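Local coordinates for protein YiiM (Escherichia coli, PDB 1O65) that is of unsettled function but may, like its family, bind molybdenum and act as an oxidoreductase on nitrogenous compounds, at residues Q12-V17 / P171-S176; L78-E83 / Q149-V154; P128-Y133 / S230-G235. One frame throughout, in Å; residues are numbered along the deposited sequence.

The three contacts tie distant parts of the YiiM chain together by different means: strand pairing in interaction 1, a lysine laid over a tyrosine ring in interaction 2, and a helix docked on a loop in interaction 3. Interactions 2 and 3 are neighbours, with centres about 15 Å apart, and they touch where Gln149 OE1 lies 3.0 Å from Arg232 NH2, a probable hydrogen bond, and where Gln149 packs on Pro131. Interaction 1 stands apart, its centre about 24 Å from that of interaction 2 and about 30 Å from that of interaction 3, which lies across the chain's centre. Both segments of interaction 2 fall between the strands paired in interaction 1.

Interaction 1: Q12-V17 / P171-S176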
loop_
_atom_site.group_PDB
_atom_site.type_symbol
_atom_site.label_atom_id
_atom_site.label_comp_id
_atom_site.label_asym_id
_atom_site.label_seq_id
_atom_site.Cartn_x
_atom_site.Cartn_y
_atom_site.Cartn_z
ATOM N N GLN A 12 8.640 18.819 -7.840
ATOM C CA GLN A 12 9.704 17.836 -7.784
ATOM C C GLN A 12 9.748 17.130 -6.440
ATOM O O GLN A 12 10.787 17.146 -5.761
ATOM C CB GLN A 12 11.082 18.483 -8.083
ATOM C CG GLN A 12 11.213 18.855 -9.536
ATOM C CD GLN A 12 12.592 19.155 -10.057
ATOM O OE1 GLN A 12 12.733 19.235 -11.290
ATOM N NE2 GLN A 12 13.601 19.326 -9.220
ATOM N N MET A 13 8.599 16.606 -5.996
ATOM C CA MET A 13 8.599 15.869 -4.735
ATOM C C MET A 13 9.512 14.634 -4.872
ATOM O O MET A 13 9.301 13.788 -5.721
ATOM C CB MET A 13 7.217 15.446 -4.285
ATOM C CG MET A 13 6.249 16.564 -3.943
ATOM S SD MET A 13 6.925 17.900 -2.992
ATOM C CE MET A 13 7.406 17.168 -1.438
ATOM N N ARG A 14 10.501 14.541 -4.006
ATOM C CA ARG A 14 11.476 13.455 -4.006
ATOM C C ARG A 14 11.547 12.792 -2.654
ATOM O O ARG A 14 11.531 13.445 -1.618
ATOM C CB ARG A 14 12.852 14.024 -4.437
ATOM C CG ARG A 14 13.105 13.755 -5.895
ATOM C CD ARG A 14 13.467 14.932 -6.743
ATOM N NE ARG A 14 14.800 15.417 -6.513
ATOM C CZ ARG A 14 15.566 16.125 -7.328
ATOM N NH1 ARG A 14 15.190 16.494 -8.540
ATOM N NH2 ARG A 14 16.768 16.478 -6.898
ATOM N N TYR A 15 11.472 11.455 -2.615
ATOM C CA TYR A 15 11.452 10.739 -1.339
ATOM C C TYR A 15 12.467 9.611 -1.295
ATOM O O TYR A 15 12.374 8.629 -2.040
ATOM C CB TYR A 15 10.050 10.222 -1.047
ATOM C CG TYR A 15 8.945 11.257 -1.087
ATOM C CD1 TYR A 15 8.580 11.993 0.028
ATOM C CD2 TYR A 15 8.282 11.530 -2.280
ATOM C CE1 TYR A 15 7.563 12.937 -0.012
ATOM C CE2 TYR A 15 7.275 12.474 -2.341
ATOM C CZ TYR A 15 6.921 13.168 -1.202
ATOM O OH TYR A 15 5.902 14.088 -1.294
ATOM N N PRO A 16 13.507 9.809 -0.479
ATOM C CA PRO A 16 14.536 8.785 -0.299
ATOM C C PRO A 16 13.865 7.490 0.120
ATOM O O PRO A 16 12.907 7.515 0.913
ATOM C CB PRO A 16 15.429 9.360 0.764
ATOM C CG PRO A 16 15.314 10.831 0.634
ATOM C CD PRO A 16 14.004 11.142 -0.057
ATOM N N VAL A 17 14.333 6.349 -0.394
ATOM C CA VAL A 17 13.631 5.126 -0.034
ATOM C C VAL A 17 14.503 3.948 0.295
ATOM O O VAL A 17 15.493 3.689 -0.382
ATOM C CB VAL A 17 12.624 4.800 -1.171
ATOM C CG1 VAL A 17 13.329 4.323 -2.427
ATOM C CG2 VAL A 17 11.595 3.788 -0.705
ATOM N N PRO A 171 15.711 8.020 -5.453
ATOM C CA PRO A 171 14.523 8.413 -4.742
ATOM C C PRO A 171 13.232 8.248 -5.541
ATOM O O PRO A 171 13.258 8.164 -6.768
ATOM C CB PRO A 171 14.732 9.925 -4.524
ATOM C CG PRO A 171 15.520 10.348 -5.716
ATOM C CD PRO A 171 16.447 9.184 -6.007
ATOM N N LEU A 172 12.102 8.112 -4.830
ATOM C CA LEU A 172 10.805 8.086 -5.507
ATOM C C LEU A 172 10.479 9.528 -5.927
ATOM O O LEU A 172 10.599 10.438 -5.111
ATOM C CB LEU A 172 9.668 7.615 -4.598
ATOM C CG LEU A 172 9.864 6.269 -3.913
ATOM C CD1 LEU A 172 8.660 5.950 -3.031
ATOM C CD2 LEU A 172 10.091 5.171 -4.953
ATOM N N GLU A 173 10.135 9.719 -7.186
ATOM C CA GLU A 173 9.815 11.066 -7.670
ATOM C C GLU A 173 8.384 11.096 -8.202
ATOM O O GLU A 173 8.056 10.451 -9.206
ATOM C CB GLU A 173 10.769 11.497 -8.776
ATOM C CG GLU A 173 12.249 11.219 -8.560
ATOM C CD GLU A 173 13.036 11.205 -9.856
ATOM O OE1 GLU A 173 13.255 12.292 -10.418
ATOM O OE2 GLU A 173 13.410 10.127 -10.366
ATOM N N LEU A 174 7.546 11.901 -7.559
ATOM C CA LEU A 174 6.161 11.990 -8.023
ATOM C C LEU A 174 6.135 12.719 -9.355
ATOM O O LEU A 174 6.595 13.855 -9.445
ATOM C CB LEU A 174 5.298 12.664 -6.950
ATOM C CG LEU A 174 3.845 12.924 -7.395
ATOM C CD1 LEU A 174 3.030 11.643 -7.271
ATOM C CD2 LEU A 174 3.241 14.087 -6.620
ATOM N N VAL A 175 5.529 12.127 -10.377
ATOM C CA VAL A 175 5.497 12.756 -11.700
ATOM C C VAL A 175 4.105 13.056 -12.172
ATOM O O VAL A 175 3.908 14.044 -12.900
ATOM C CB VAL A 175 6.312 11.953 -12.732
ATOM C CG1 VAL A 175 6.010 10.456 -12.687
ATOM C CG2 VAL A 175 6.010 12.458 -14.134
ATOM N N SER A 176 3.110 12.219 -11.836
ATOM C CA SER A 176 1.737 12.532 -12.224
ATOM C C SER A 176 0.742 12.299 -11.081
ATOM O O SER A 176 0.794 11.303 -10.358
ATOM C CB SER A 176 1.295 11.750 -13.456
ATOM O OG SER A 176 2.101 12.040 -14.601
HETATM O O HOH W 1 6.520 16.173 -8.004
#
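Leu172 forms the apolar centre of this antiparallel pairing between strands 14-21 and 172-176. Its CG lies 4.2 Å from Val17 CB, the two side chains crossing at about a right angle, while Leu172 CB approaches Tyr15 CB at 4.4 Å on the same face of the sheet. Phe116 and Trp118 of strand 115-118 also press on Leu172. Further along, Met13 CB and Leu174 CB meet at 4.3 Å.

The backbones hold this packing in place. Tyr15 and Leu172 form a hydrogen-bonded pair: Tyr15 N reaches Leu172 O at 2.8 Å in the carbonyl plane, whereas Leu172 N, 2.9 Å from Tyr15 O, lies 32° out of that carbonyl's plane. Leu174 N donates to Met13 O over 3.2 Å, and a water bridges Met13 N and Leu174 O.

On the other face, the non-hydrogen-bonded pair Arg14 and Glu173 run side by side, their CG atoms 3.8 Å apart. Their charged tips do not meet: Arg14 NH1 is 5.0 Å from Glu173 OE1, guanidinium and carboxylate planes are 86° apart, and the carboxylate instead forms a salt bridge with Arg117. The register thus rests on main-chain bonds and apolar packing, with attraction between Arg14 and Glu173 probably secondary.

Interaction 2: L78-E83 / Q149-V154; sequences LYWARE and QNTGKV
Lys153 and Tyr79 carry this contact, a lysine arm laid across an aromatic face, with Trp80 beside them. The lysine chain runs out nearly straight from CG, which is anti to the carbonyl carbon, and turns only at its last bond (chi4 -76°). That leaves CE almost over the middle of the Tyr79 ring, 3.4 Å from its centroid and 9° off the normal, in a CH-pi contact. NZ, 4.1 Å from the same centroid, still lies over the face and makes a cation-pi interaction, so the charge would probably be stabilised by the ring's electrons.

Tyr79 can receive the arm because its CG is anti to the backbone N (chi1 175°), which sends the ring out from the helix toward residues 149-154. Its opposite face is covered by Glu83 CG from one turn further along the same helix, so the ring is sandwiched. Its hydroxyl end meets Thr151 tip to tip, OH to CG2 at 3.7 Å. Trp80 sets the six-membered ring of its indole against both Thr151 and Lys153: CH2 is 4.0 Å from Thr151 OG1, and CZ2 is 4.2 Å from Lys153 CB. Thr151 OG1 itself is hydrogen-bonded to Leu147 O.

Helix 144-151 gives way at Gly152, whose positive phi breaks the helical path, and Lys153 is the centre of an inverse gamma turn. Tyr72 of strand 69-73 joins the two sides through its OH, which is hydrogen-bonded to both Trp80 NE1 and Lys153 O, while Ile144, Leu147 and Met148 of helix 144-151 pack against the indole.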
loop_
_atom_site.group_PDB
_atom_site.type_symbol
_atom_site.label_atom_id
_atom_site.label_comp_id
_atom_site.label_asym_id
_atom_site.label_seq_id
_atom_site.Cartn_x
_atom_site.Cartn_y
_atom_site.Cartn_z
ATOM N N LEU A 78 6.286 4.713 14.801
ATOM C CA LEU A 78 6.204 5.551 16.003
ATOM C C LEU A 78 4.866 5.271 16.702
ATOM O O LEU A 78 4.810 4.954 17.892
ATOM C CB LEU A 78 6.260 7.035 15.639
ATOM C CG LEU A 78 7.568 7.506 14.981
ATOM C CD1 LEU A 78 7.408 8.941 14.474
ATOM C CD2 LEU A 78 8.723 7.404 15.977
ATOM N N TYR A 79 3.764 5.379 15.954
ATOM C CA TYR A 79 2.462 5.090 16.527
ATOM C C TYR A 79 2.388 3.686 17.121
ATOM O O TYR A 79 1.896 3.502 18.242
ATOM C CB TYR A 79 1.357 5.292 15.487
ATOM C CG TYR A 79 -0.013 4.874 16.008
ATOM C CD1 TYR A 79 -0.816 5.744 16.714
ATOM C CD2 TYR A 79 -0.480 3.592 15.783
ATOM C CE1 TYR A 79 -2.052 5.338 17.189
ATOM C CE2 TYR A 79 -1.716 3.190 16.233
ATOM C CZ TYR A 79 -2.497 4.056 16.945
ATOM O OH TYR A 79 -3.728 3.634 17.406
ATOM N N TRP A 80 2.842 2.650 16.417
ATOM C CA TRP A 80 2.731 1.300 16.974
ATOM C C TRP A 80 3.599 1.102 18.198
ATOM O O TRP A 80 3.115 0.533 19.190
ATOM C CB TRP A 80 2.973 0.219 15.931
ATOM C CG TRP A 80 1.986 0.254 14.800
ATOM C CD1 TRP A 80 2.274 0.399 13.484
ATOM C CD2 TRP A 80 0.552 0.165 14.899
ATOM N NE1 TRP A 80 1.111 0.419 12.753
ATOM C CE2 TRP A 80 0.041 0.265 13.592
ATOM C CE3 TRP A 80 -0.347 0.000 15.952
ATOM C CZ2 TRP A 80 -1.332 0.201 13.309
ATOM C CZ3 TRP A 80 -1.703 -0.085 15.677
ATOM C CH2 TRP A 80 -2.198 0.028 14.361
ATOM N N ALA A 81 4.841 1.581 18.188
ATOM C CA ALA A 81 5.705 1.452 19.351
ATOM C C ALA A 81 5.076 2.132 20.569
ATOM O O ALA A 81 5.178 1.593 21.664
ATOM C CB ALA A 81 7.106 1.969 19.113
ATOM N N ARG A 82 4.413 3.257 20.392
ATOM C CA ARG A 82 3.748 3.959 21.482
ATOM C C ARG A 82 2.461 3.263 21.905
ATOM O O ARG A 82 1.925 3.511 22.987
ATOM C CB ARG A 82 3.467 5.396 21.045
ATOM C CG ARG A 82 2.772 6.269 22.069
ATOM C CD ARG A 82 2.106 7.461 21.390
ATOM N NE ARG A 82 3.026 8.181 20.524
ATOM C CZ ARG A 82 2.752 8.629 19.304
ATOM N NH1 ARG A 82 1.563 8.452 18.734
ATOM N NH2 ARG A 82 3.702 9.280 18.624
ATOM N N GLU A 83 1.883 2.437 21.038
ATOM C CA GLU A 83 0.669 1.703 21.396
ATOM C C GLU A 83 1.018 0.386 22.066
ATOM O O GLU A 83 0.264 -0.193 22.849
ATOM C CB GLU A 83 -0.194 1.493 20.156
ATOM C CG GLU A 83 -0.790 2.810 19.637
ATOM C CD GLU A 83 -1.834 3.337 20.609
ATOM O OE1 GLU A 83 -2.679 2.518 21.038
ATOM O OE2 GLU A 83 -1.785 4.543 20.931
ATOM N N GLN A 149 -6.570 -1.666 10.044
ATOM C CA GLN A 149 -7.746 -1.256 9.263
ATOM C C GLN A 149 -8.523 -0.116 9.919
ATOM O O GLN A 149 -8.919 0.847 9.221
ATOM C CB GLN A 149 -8.643 -2.446 8.964
ATOM C CG GLN A 149 -9.750 -2.119 7.951
ATOM C CD GLN A 149 -10.722 -3.284 7.875
ATOM O OE1 GLN A 149 -10.454 -4.294 7.232
ATOM N NE2 GLN A 149 -11.839 -3.143 8.577
ATOM N N ASN A 150 -8.730 -0.179 11.219
ATOM C CA ASN A 150 -9.441 0.865 11.940
ATOM C C ASN A 150 -8.743 2.224 11.923
ATOM O O ASN A 150 -9.362 3.260 11.753
ATOM C CB ASN A 150 -9.667 0.455 13.402
ATOM C CG ASN A 150 -10.709 -0.608 13.631
ATOM O OD1 ASN A 150 -11.415 -1.057 12.728
ATOM N ND2 ASN A 150 -10.827 -1.068 14.884
ATOM N N THR A 151 -7.416 2.264 12.025
ATOM C CA THR A 151 -6.712 3.552 12.064
ATOM C C THR A 151 -6.413 4.067 10.669
ATOM O O THR A 151 -6.085 5.219 10.430
ATOM C CB THR A 151 -5.388 3.379 12.830
ATOM O OG1 THR A 151 -4.591 2.373 12.149
ATOM C CG2 THR A 151 -5.672 2.991 14.268
ATOM N N GLY A 152 -6.478 3.135 9.707
ATOM C CA GLY A 152 -6.186 3.516 8.314
ATOM C C GLY A 152 -4.689 3.467 8.068
ATOM O O GLY A 152 -4.244 3.794 6.964
ATOM N N LYS A 153 -3.902 3.017 9.040
ATOM C CA LYS A 153 -2.446 2.960 8.905
ATOM C C LYS A 153 -2.070 1.668 8.191
ATOM O O LYS A 153 -1.489 0.768 8.793
ATOM C CB LYS A 153 -1.788 3.040 10.289
ATOM C CG LYS A 153 -2.205 4.308 11.047
ATOM C CD LYS A 153 -1.564 4.327 12.437
ATOM C CE LYS A 153 -2.234 5.325 13.367
ATOM N NZ LYS A 153 -1.842 6.728 13.056
ATOM N N VAL A 154 -2.325 1.649 6.871
ATOM C CA VAL A 154 -2.149 0.395 6.134
ATOM C C VAL A 154 -1.089 0.446 5.064
ATOM O O VAL A 154 -0.524 -0.606 4.725
ATOM C CB VAL A 154 -3.497 -0.013 5.513
ATOM C CG1 VAL A 154 -4.581 -0.128 6.574
ATOM C CG2 VAL A 154 -3.927 1.010 4.443
#

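Interaction 3: P128-Y133 / S230-G235; sequences PRSPCY and SRRLWG
Helix 230-234, near the C-terminus, docks on the loop linking strand 121-128 to helix 134-138 within the MOSC domain; in that loop the Cys132 side chain caps a backbone N at the start of the latter helix. Arg232 shows how the docking works. From CB its chain leaves with CG anti to the backbone N (chi1 171°), and CG passes 3.3 Å from Pro131 O. CD follows at 3.7 Å from the same oxygen, and a bend at chi3 (55°) curls the guanidinium back so that NH1 donates to Pro131 O over 3.1 Å, near the guanidinium plane and in the carbonyl plane. NH2, the other tip, turns to Gln149 of helix 144-151. An alanine here would remove both donors and would probably loosen the grip of the helix on Pro131 and Gln149.

The main chain of Arg232 adds a second bond to the loop: its O accepts from Tyr133 N at 2.9 Å, and the same O sits at the edge of the Tyr133 ring, 3.2 Å from CD1. Over one face of that ring lies Gly235 CA, 3.8 Å from the centroid in a CH-pi contact; a beta carbon on Gly235 would fall only 2.5 Å from Tyr133 CD2.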
loop_
_atom_site.group_PDB
_atom_site.type_symbol
_atom_site.label_atom_id
_atom_site.label_comp_id
_atom_site.label_asym_id
_atom_site.label_seq_id
_atom_site.Cartn_x
_atom_site.Cartn_y
_atom_site.Cartn_z
ATOM N N PRO A 128 -4.947 0.745 -1.447
ATOM C CA PRO A 128 -4.454 0.761 -0.059
ATOM C C PRO A 128 -4.110 -0.678 0.284
ATOM O O PRO A 128 -4.584 -1.565 -0.444
ATOM C CB PRO A 128 -5.603 1.298 0.751
ATOM C CG PRO A 128 -6.610 1.827 -0.209
ATOM C CD PRO A 128 -6.345 1.179 -1.543
ATOM N N ARG A 129 -3.140 -0.945 1.139
ATOM C CA ARG A 129 -2.816 -2.318 1.515
ATOM C C ARG A 129 -3.916 -2.826 2.462
ATOM O O ARG A 129 -4.358 -2.110 3.367
ATOM C CB ARG A 129 -1.430 -2.395 2.139
ATOM C CG ARG A 129 -0.951 -3.812 2.520
ATOM C CD ARG A 129 -1.338 -4.111 3.977
ATOM N NE ARG A 129 -0.603 -5.270 4.486
ATOM C CZ ARG A 129 0.679 -5.252 4.856
ATOM N NH1 ARG A 129 1.390 -4.121 4.777
ATOM N NH2 ARG A 129 1.245 -6.383 5.263
ATOM N N SER A 130 -4.383 -4.013 2.235
ATOM C CA SER A 130 -5.414 -4.715 2.968
ATOM C C SER A 130 -4.899 -5.561 4.127
ATOM O O SER A 130 -4.490 -6.701 3.914
ATOM C CB SER A 130 -6.085 -5.722 1.999
ATOM O OG SER A 130 -7.345 -5.302 1.580
ATOM N N PRO A 131 -5.042 -5.108 5.357
ATOM C CA PRO A 131 -4.616 -5.881 6.517
ATOM C C PRO A 131 -5.193 -7.293 6.478
ATOM O O PRO A 131 -6.357 -7.515 6.147
ATOM C CB PRO A 131 -5.131 -5.116 7.713
ATOM C CG PRO A 131 -5.933 -3.995 7.218
ATOM C CD PRO A 131 -5.733 -3.866 5.744
ATOM N N CYS A 132 -4.373 -8.251 6.787
ATOM C CA CYS A 132 -4.672 -9.669 6.800
ATOM C C CYS A 132 -4.293 -10.260 8.159
ATOM O O CYS A 132 -3.332 -9.831 8.795
ATOM C CB CYS A 132 -3.860 -10.302 5.673
ATOM S SG CYS A 132 -3.754 -12.078 5.577
ATOM N N TYR A 133 -5.052 -11.239 8.622
ATOM C CA TYR A 133 -4.855 -11.956 9.854
ATOM C C TYR A 133 -3.475 -12.574 9.996
ATOM O O TYR A 133 -3.063 -12.854 11.134
ATOM C CB TYR A 133 -5.937 -13.062 10.029
ATOM C CG TYR A 133 -5.677 -14.212 9.081
ATOM C CD1 TYR A 133 -6.095 -14.160 7.760
ATOM C CD2 TYR A 133 -4.952 -15.320 9.507
ATOM C CE1 TYR A 133 -5.811 -15.200 6.886
ATOM C CE2 TYR A 133 -4.666 -16.361 8.645
ATOM C CZ TYR A 133 -5.108 -16.294 7.341
ATOM O OH TYR A 133 -4.829 -17.335 6.481
ATOM N N SER A 230 -14.669 -10.510 8.219
ATOM C CA SER A 230 -14.276 -11.412 9.262
ATOM C C SER A 230 -13.163 -12.380 8.941
ATOM O O SER A 230 -12.243 -12.465 9.767
ATOM C CB SER A 230 -15.474 -12.207 9.830
ATOM O OG SER A 230 -16.395 -11.261 10.380
ATOM N N ARG A 231 -13.234 -13.112 7.838
ATOM C CA ARG A 231 -12.167 -14.064 7.554
ATOM C C ARG A 231 -10.826 -13.385 7.309
ATOM O O ARG A 231 -9.804 -13.857 7.801
ATOM C CB ARG A 231 -12.536 -14.974 6.377
ATOM C CG ARG A 231 -13.700 -15.891 6.690
ATOM C CD ARG A 231 -13.373 -16.904 7.760
ATOM N NE ARG A 231 -14.326 -17.994 7.832
ATOM C CZ ARG A 231 -15.646 -17.910 7.941
ATOM N NH1 ARG A 231 -16.282 -16.741 8.005
ATOM N NH2 ARG A 231 -16.376 -19.030 7.969
ATOM N N ARG A 232 -10.834 -12.320 6.510
ATOM C CA ARG A 232 -9.571 -11.630 6.194
ATOM C C ARG A 232 -8.903 -11.107 7.448
ATOM O O ARG A 232 -7.754 -11.433 7.697
ATOM C CB ARG A 232 -9.819 -10.507 5.182
ATOM C CG ARG A 232 -8.628 -9.594 4.938
ATOM C CD ARG A 232 -8.954 -8.642 3.766
ATOM N NE ARG A 232 -10.212 -7.909 4.024
ATOM C CZ ARG A 232 -10.214 -6.823 4.803
ATOM N NH1 ARG A 232 -9.082 -6.393 5.347
ATOM N NH2 ARG A 232 -11.338 -6.166 5.061
ATOM N N LEU A 233 -9.619 -10.398 8.305
ATOM C CA LEU A 233 -9.053 -9.796 9.494
ATOM C C LEU A 233 -8.721 -10.769 10.612
ATOM O O LEU A 233 -7.789 -10.519 11.391
ATOM C CB LEU A 233 -10.037 -8.750 10.062
ATOM C CG LEU A 233 -10.207 -7.484 9.207
ATOM C CD1 LEU A 233 -11.455 -6.726 9.599
ATOM C CD2 LEU A 233 -8.961 -6.619 9.306
ATOM N N TRP A 234 -9.531 -11.815 10.775
ATOM C CA TRP A 234 -9.380 -12.774 11.848
ATOM C C TRP A 234 -9.081 -14.201 11.456
ATOM O O TRP A 234 -8.802 -15.038 12.324
ATOM C CB TRP A 234 -10.655 -12.729 12.721
ATOM C CG TRP A 234 -10.875 -11.368 13.314
ATOM C CD1 TRP A 234 -11.731 -10.412 12.863
ATOM C CD2 TRP A 234 -10.231 -10.808 14.466
ATOM N NE1 TRP A 234 -11.668 -9.288 13.650
ATOM C CE2 TRP A 234 -10.740 -9.504 14.638
ATOM C CE3 TRP A 234 -9.281 -11.288 15.377
ATOM C CZ2 TRP A 234 -10.339 -8.673 15.681
ATOM C CZ3 TRP A 234 -8.879 -10.451 16.404
ATOM C CH2 TRP A 234 -9.430 -9.171 16.551
ATOM N N GLY A 235 -9.033 -14.528 10.177
ATOM C CA GLY A 235 -8.743 -15.906 9.750
ATOM C C GLY A 235 -9.644 -16.891 10.483
ATOM O O GLY A 235 -10.850 -16.657 10.627
#